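Local coordinates for protein Phenylalanine/tyrosine ammonia-lyase (Rhodosporidium toruloides, PDB 1Y2M) that catalyses the non-oxidative deamination of L-phenylalanine and L-tyrosine to trans-cinnamic acid and p-coumaric acid, working as a homotetramer built as a dimer of dimers, at residues Ala525-Tyr529 / Asn694-Tyr699; Glu572-Val577 / Thr607-Leu612. All coordinates share one frame; numbering follows the deposited sequence.

Interaction 1 of 2, residues Ala525-Tyr529 / Asn694-Tyr699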
loop_
_atom_site.group_PDB
_atom_site.type_symbol
_atom_site.label_atom_id
_atom_site.label_comp_id
_atom_site.label_asym_id
_atom_site.label_seq_id
_atom_site.Cartn_x
_atom_site.Cartn_y
_atom_site.Cartn_z
ATOM N N ALA B 525 5.099 -21.986 -12.316
ATOM C CA ALA B 525 4.611 -23.292 -12.875
ATOM C C ALA B 525 3.969 -23.030 -14.258
ATOM O O ALA B 525 4.146 -23.774 -15.185
ATOM C CB ALA B 525 3.661 -23.958 -11.970
ATOM N N THR B 526 3.164 -21.998 -14.321
ATOM C CA THR B 526 2.533 -21.573 -15.583
ATOM C C THR B 526 3.566 -21.247 -16.681
ATOM O O THR B 526 3.479 -21.674 -17.844
ATOM C CB THR B 526 1.614 -20.376 -15.290
ATOM O OG1 THR B 526 0.549 -20.828 -14.452
ATOM C CG2 THR B 526 1.037 -19.707 -16.532
ATOM N N HIS B 527 4.535 -20.426 -16.332
ATOM C CA HIS B 527 5.587 -20.055 -17.266
ATOM C C HIS B 527 6.325 -21.313 -17.734
ATOM O O HIS B 527 6.655 -21.462 -18.924
ATOM C CB HIS B 527 6.497 -19.034 -16.568
ATOM C CG HIS B 527 7.547 -18.396 -17.454
ATOM N ND1 HIS B 527 8.416 -17.427 -16.993
ATOM C CD2 HIS B 527 7.864 -18.599 -18.759
ATOM C CE1 HIS B 527 9.213 -17.061 -17.988
ATOM N NE2 HIS B 527 8.914 -17.768 -19.062
ATOM N N LEU B 528 6.715 -22.172 -16.810
ATOM C CA LEU B 528 7.409 -23.404 -17.197
ATOM C C LEU B 528 6.566 -24.264 -18.133
ATOM O O LEU B 528 7.071 -24.747 -19.155
ATOM C CB LEU B 528 7.782 -24.204 -15.945
ATOM C CG LEU B 528 8.610 -25.479 -16.098
ATOM C CD1 LEU B 528 9.821 -25.265 -17.010
ATOM C CD2 LEU B 528 9.079 -25.960 -14.704
ATOM N N TYR B 529 5.277 -24.399 -17.831
ATOM C CA TYR B 529 4.374 -25.125 -18.743
ATOM C C TYR B 529 4.485 -24.536 -20.147
ATOM O O TYR B 529 4.654 -25.265 -21.136
ATOM C CB TYR B 529 2.940 -25.073 -18.232
ATOM C CG TYR B 529 1.969 -25.690 -19.205
ATOM C CD1 TYR B 529 1.627 -27.041 -19.131
ATOM C CD2 TYR B 529 1.407 -24.929 -20.194
ATOM C CE1 TYR B 529 0.765 -27.594 -20.041
ATOM C CE2 TYR B 529 0.547 -25.502 -21.131
ATOM C CZ TYR B 529 0.230 -26.814 -21.051
ATOM O OH TYR B 529 -0.649 -27.354 -21.993
ATOM N N ASN B 694 -2.371 -30.230 -15.780
ATOM C CA ASN B 694 -0.924 -30.351 -16.071
ATOM C C ASN B 694 -0.090 -29.285 -15.345
ATOM O O ASN B 694 0.959 -29.600 -14.742
ATOM C CB ASN B 694 -0.676 -30.392 -17.594
ATOM C CG ASN B 694 -1.272 -31.647 -18.216
ATOM O OD1 ASN B 694 -2.063 -31.616 -19.167
ATOM N ND2 ASN B 694 -0.927 -32.776 -17.648
ATOM N N VAL B 695 -0.506 -28.026 -15.414
ATOM C CA VAL B 695 0.171 -26.977 -14.655
ATOM C C VAL B 695 0.214 -27.354 -13.151
ATOM O O VAL B 695 1.243 -27.171 -12.444
ATOM C CB VAL B 695 -0.479 -25.587 -14.871
ATOM C CG1 VAL B 695 0.197 -24.532 -13.999
ATOM C CG2 VAL B 695 -0.415 -25.210 -16.337
ATOM N N SER B 696 -0.890 -27.898 -12.647
ATOM C CA SER B 696 -0.946 -28.343 -11.255
ATOM C C SER B 696 0.177 -29.293 -10.873
ATOM O O SER B 696 0.712 -29.207 -9.758
ATOM C CB SER B 696 -2.310 -28.908 -10.934
ATOM O OG SER B 696 -3.314 -27.900 -11.126
ATOM N N LYS B 697 0.502 -30.227 -11.747
ATOM C CA LYS B 697 1.584 -31.159 -11.484
ATOM C C LYS B 697 2.920 -30.449 -11.356
ATOM O O LYS B 697 3.738 -30.842 -10.513
ATOM C CB LYS B 697 1.647 -32.204 -12.593
ATOM C CG LYS B 697 0.511 -33.175 -12.496
ATOM C CD LYS B 697 0.534 -34.248 -13.545
ATOM C CE LYS B 697 -0.560 -35.308 -13.217
ATOM N NZ LYS B 697 -0.583 -35.686 -11.768
ATOM N N ILE B 698 3.132 -29.385 -12.130
ATOM C CA ILE B 698 4.367 -28.592 -12.039
ATOM C C ILE B 698 4.399 -27.850 -10.698
ATOM O O ILE B 698 5.394 -27.857 -9.963
ATOM C CB ILE B 698 4.536 -27.667 -13.233
ATOM C CG1 ILE B 698 4.522 -28.493 -14.544
ATOM C CG2 ILE B 698 5.818 -26.878 -13.104
ATOM C CD1 ILE B 698 4.686 -27.707 -15.819
ATOM N N TYR B 699 3.316 -27.128 -10.449
ATOM C CA TYR B 699 3.113 -26.415 -9.154
ATOM C C TYR B 699 3.390 -27.362 -7.969
ATOM O O TYR B 699 4.072 -26.998 -7.041
ATOM C CB TYR B 699 1.710 -25.860 -9.078
ATOM C CG TYR B 699 1.248 -25.337 -7.721
ATOM C CD1 TYR B 699 1.559 -24.061 -7.265
ATOM C CD2 TYR B 699 0.472 -26.151 -6.907
ATOM C CE1 TYR B 699 1.073 -23.598 -6.038
ATOM C CE2 TYR B 699 0.020 -25.683 -5.688
ATOM C CZ TYR B 699 0.329 -24.443 -5.246
ATOM O OH TYR B 699 -0.189 -24.057 -4.025
#
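Ala525 meets Tyr699 and Ile698 where helix 506-560 and helix 691-703 come closest. The CA atoms of Ala525 and Tyr699 lie 5.1 Å apart, while the two short axes approach to 8.7 Å at 120° between their N-to-C directions. This is the tight part: the methyl CB of Ala525 sits 3.5 Å from Tyr699 N, against the backbone itself, and a single carbon is all the side chain that intervenes. Next to it, Ile698 spreads its two branches along the partner helix. CG2 reaches Leu528 CD2 at 3.7 Å, and CD1 lies over the backbone of Tyr529, 3.9 Å from its CA.

Val695 divides its methyls in the same manner. CG1 rests against Thr526 OG1, a hydroxyl already bonded to the carbonyl of Leu522, and CG2 packs on the root of the Tyr529 ring, 3.8 Å from CG. With CG anti to the backbone N (chi1 175°), that ring extends past Val695 toward Asn694, whose CB lies 4.0 Å from Tyr529 CE1. Here the packing thins out: Asn694 is partly exposed and little of its own surface is covered by 525-529, although the hydroxyl of Tyr529 is tied to His466. On the side turned away from 525-529, Ser696 OG bonds to Leu143 N of the second subunit; Val695 and Tyr699 also reach Val142 of that chain.

No hydrogen bond crosses between the segments, and the side-chain contacts are apolar apart from Thr526 OG1 against a methyl, which suggests that close fit and exclusion of water, rather than directional bonds, join the two helices here.

Interaction 2 of 2, residues Glu572-Val577 / Thr607-Leu612; sequences ELVEKV and TVVEVL
An antiparallel pair of neighbouring helices, 570-587 and 593-611, packs here through Leu573 and Val611. The segment axes run at 151° and approach to 10.0 Å, with Leu573 paired to Val611 and Val577 to Thr607 by CA proximity. Leu573 CD1 lies 3.6 Å from Val611 CB and also touches the side chain of Val608. Its other methyl, CD2, meets Leu612 CD1 at 4.0 Å, the two side chains crossing at about a right angle. Because chi1 of Leu573 is near 180° (-175°), its CG points away from the residue's own N and the branched end swings across to the partner helix.

The pairs Leu573-Val611 and Val577-Thr607 lie four residues, about one turn, apart on each helix and run in opposite order, as in an antiparallel helical hairpin. Around this all-helical hairpin, Ile556 and Phe560 of helix 506-560 touch Leu573, and Val608 rests on Val622 and Trp625 of helix 619-646. Further along, Thr607 CG2 presses on Lys576 CB at 3.8 Å, while its hydroxyl bonds to Thr580.

Val611 also holds the outer edge, where its CG2 is 3.7 Å from Lys576 CD and its CG1 is 4.0 Å from Glu572 CD. An alanine in place of Val611 would probably leave Lys576 CD without its apolar neighbour and open a gap beside Leu573 CD1. At this partly exposed border a water donates to Glu572 OE1 at 2.7 Å and to Val611 O at 2.9 Å, linking the carboxylate to a carbonyl in the last turn of helix 593-611.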
loop_
_atom_site.group_PDB
_atom_site.type_symbol
_atom_site.label_atom_id
_atom_site.label_comp_id
_atom_site.label_asym_id
_atom_site.label_seq_id
_atom_site.Cartn_x
_atom_site.Cartn_y
_atom_site.Cartn_z
ATOM N N GLU B 572 20.887 -14.695 -56.562
ATOM C CA GLU B 572 20.066 -13.575 -56.140
ATOM C C GLU B 572 18.639 -14.038 -55.802
ATOM O O GLU B 572 18.049 -13.611 -54.801
ATOM C CB GLU B 572 20.009 -12.511 -57.239
ATOM C CG GLU B 572 19.332 -11.239 -56.801
ATOM C CD GLU B 572 19.081 -10.220 -57.911
ATOM O OE1 GLU B 572 19.507 -10.426 -59.082
ATOM O OE2 GLU B 572 18.445 -9.196 -57.586
ATOM N N LEU B 573 18.079 -14.881 -56.671
ATOM C CA LEU B 573 16.682 -15.274 -56.484
ATOM C C LEU B 573 16.497 -16.083 -55.207
ATOM O O LEU B 573 15.555 -15.861 -54.432
ATOM C CB LEU B 573 16.161 -16.098 -57.657
ATOM C CG LEU B 573 14.656 -16.437 -57.549
ATOM C CD1 LEU B 573 13.826 -15.156 -57.654
ATOM C CD2 LEU B 573 14.187 -17.433 -58.563
ATOM N N VAL B 574 17.367 -17.082 -55.026
ATOM C CA VAL B 574 17.255 -17.942 -53.838
ATOM C C VAL B 574 17.389 -17.093 -52.579
ATOM O O VAL B 574 16.621 -17.252 -51.614
ATOM C CB VAL B 574 18.323 -19.034 -53.815
ATOM C CG1 VAL B 574 18.249 -19.777 -52.494
ATOM C CG2 VAL B 574 18.119 -19.989 -54.943
ATOM N N GLU B 575 18.369 -16.198 -52.586
ATOM C CA GLU B 575 18.604 -15.358 -51.418
ATOM C C GLU B 575 17.361 -14.530 -51.122
ATOM O O GLU B 575 16.958 -14.434 -49.983
ATOM C CB GLU B 575 19.798 -14.409 -51.614
ATOM C CG GLU B 575 19.971 -13.403 -50.457
ATOM C CD GLU B 575 20.867 -12.206 -50.812
ATOM O OE1 GLU B 575 20.498 -11.414 -51.727
ATOM O OE2 GLU B 575 21.921 -12.042 -50.142
ATOM N N LYS B 576 16.802 -13.884 -52.153
ATOM C CA LYS B 576 15.744 -12.896 -51.946
ATOM C C LYS B 576 14.411 -13.574 -51.656
ATOM O O LYS B 576 13.615 -13.087 -50.827
ATOM C CB LYS B 576 15.663 -11.945 -53.137
ATOM C CG LYS B 576 16.844 -10.956 -53.207
ATOM C CD LYS B 576 16.600 -9.888 -54.283
ATOM C CE LYS B 576 17.779 -8.970 -54.499
ATOM N NZ LYS B 576 18.253 -8.403 -53.231
ATOM N N VAL B 577 14.163 -14.722 -52.266
ATOM C CA VAL B 577 12.952 -15.517 -51.954
ATOM C C VAL B 577 13.000 -15.975 -50.501
ATOM O O VAL B 577 12.024 -15.825 -49.785
ATOM C CB VAL B 577 12.727 -16.697 -52.936
ATOM C CG1 VAL B 577 11.773 -17.743 -52.383
ATOM C CG2 VAL B 577 12.181 -16.171 -54.246
ATOM N N THR B 607 8.547 -11.184 -55.480
ATOM C CA THR B 607 10.021 -11.147 -55.518
ATOM C C THR B 607 10.488 -11.795 -56.826
ATOM O O THR B 607 11.403 -11.297 -57.531
ATOM C CB THR B 607 10.598 -11.841 -54.273
ATOM O OG1 THR B 607 10.217 -11.101 -53.087
ATOM C CG2 THR B 607 12.119 -11.928 -54.396
ATOM N N VAL B 608 9.849 -12.896 -57.212
ATOM C CA VAL B 608 10.178 -13.523 -58.487
ATOM C C VAL B 608 9.989 -12.573 -59.678
ATOM O O VAL B 608 10.836 -12.488 -60.567
ATOM C CB VAL B 608 9.398 -14.829 -58.727
ATOM C CG1 VAL B 608 9.671 -15.421 -60.119
ATOM C CG2 VAL B 608 9.704 -15.843 -57.612
ATOM N N VAL B 609 8.859 -11.835 -59.683
ATOM C CA VAL B 609 8.570 -10.883 -60.738
ATOM C C VAL B 609 9.735 -9.869 -60.914
ATOM O O VAL B 609 10.110 -9.548 -62.043
ATOM C CB VAL B 609 7.244 -10.128 -60.479
ATOM C CG1 VAL B 609 7.100 -8.927 -61.396
ATOM C CG2 VAL B 609 6.041 -11.072 -60.666
ATOM N N GLU B 610 10.248 -9.347 -59.787
ATOM C CA GLU B 610 11.353 -8.413 -59.799
ATOM C C GLU B 610 12.647 -9.086 -60.254
ATOM O O GLU B 610 13.285 -8.663 -61.211
ATOM C CB GLU B 610 11.578 -7.806 -58.424
ATOM C CG GLU B 610 12.714 -6.822 -58.355
ATOM C CD GLU B 610 12.741 -6.020 -57.051
ATOM O OE1 GLU B 610 11.755 -6.071 -56.266
ATOM O OE2 GLU B 610 13.753 -5.325 -56.820
ATOM N N VAL B 611 13.023 -10.144 -59.545
ATOM C CA VAL B 611 14.355 -10.738 -59.759
ATOM C C VAL B 611 14.487 -11.343 -61.161
ATOM O O VAL B 611 15.538 -11.236 -61.828
ATOM C CB VAL B 611 14.676 -11.769 -58.668
ATOM C CG1 VAL B 611 15.973 -12.470 -59.003
ATOM C CG2 VAL B 611 14.766 -11.079 -57.317
ATOM N N LEU B 612 13.401 -11.934 -61.636
ATOM C CA LEU B 612 13.388 -12.576 -62.939
ATOM C C LEU B 612 12.640 -11.730 -63.984
ATOM O O LEU B 612 12.188 -12.239 -65.029
ATOM C CB LEU B 612 12.735 -13.960 -62.843
ATOM C CG LEU B 612 13.400 -15.018 -61.941
ATOM C CD1 LEU B 612 12.809 -16.383 -62.211
ATOM C CD2 LEU B 612 14.930 -15.045 -62.054
HETATM O O HOH W 1 17.695 -9.506 -60.861
#

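Overall arrangement
Interactions 1 and 2 are separate helix-helix contacts, their centres 46 Å apart and their nearest atoms about 31 Å apart. The centre of interaction 1 lies about 12 Å from the centre of the chain, that of interaction 2 about 51 Å. Helix 506-560 connects them: it carries 525-529, and its C-terminal end packs on Leu573 and Leu612 of interaction 2. In sequence, interaction 2 is nested within the loop that interaction 1 closes. The side chain of Tyr529 is about 11 Å from that of Lys468, which binds cinnamate, whereas interaction 2 is remote from the annotated sites. They also border different chains: the second subunit at interaction 1, the third at interaction 2.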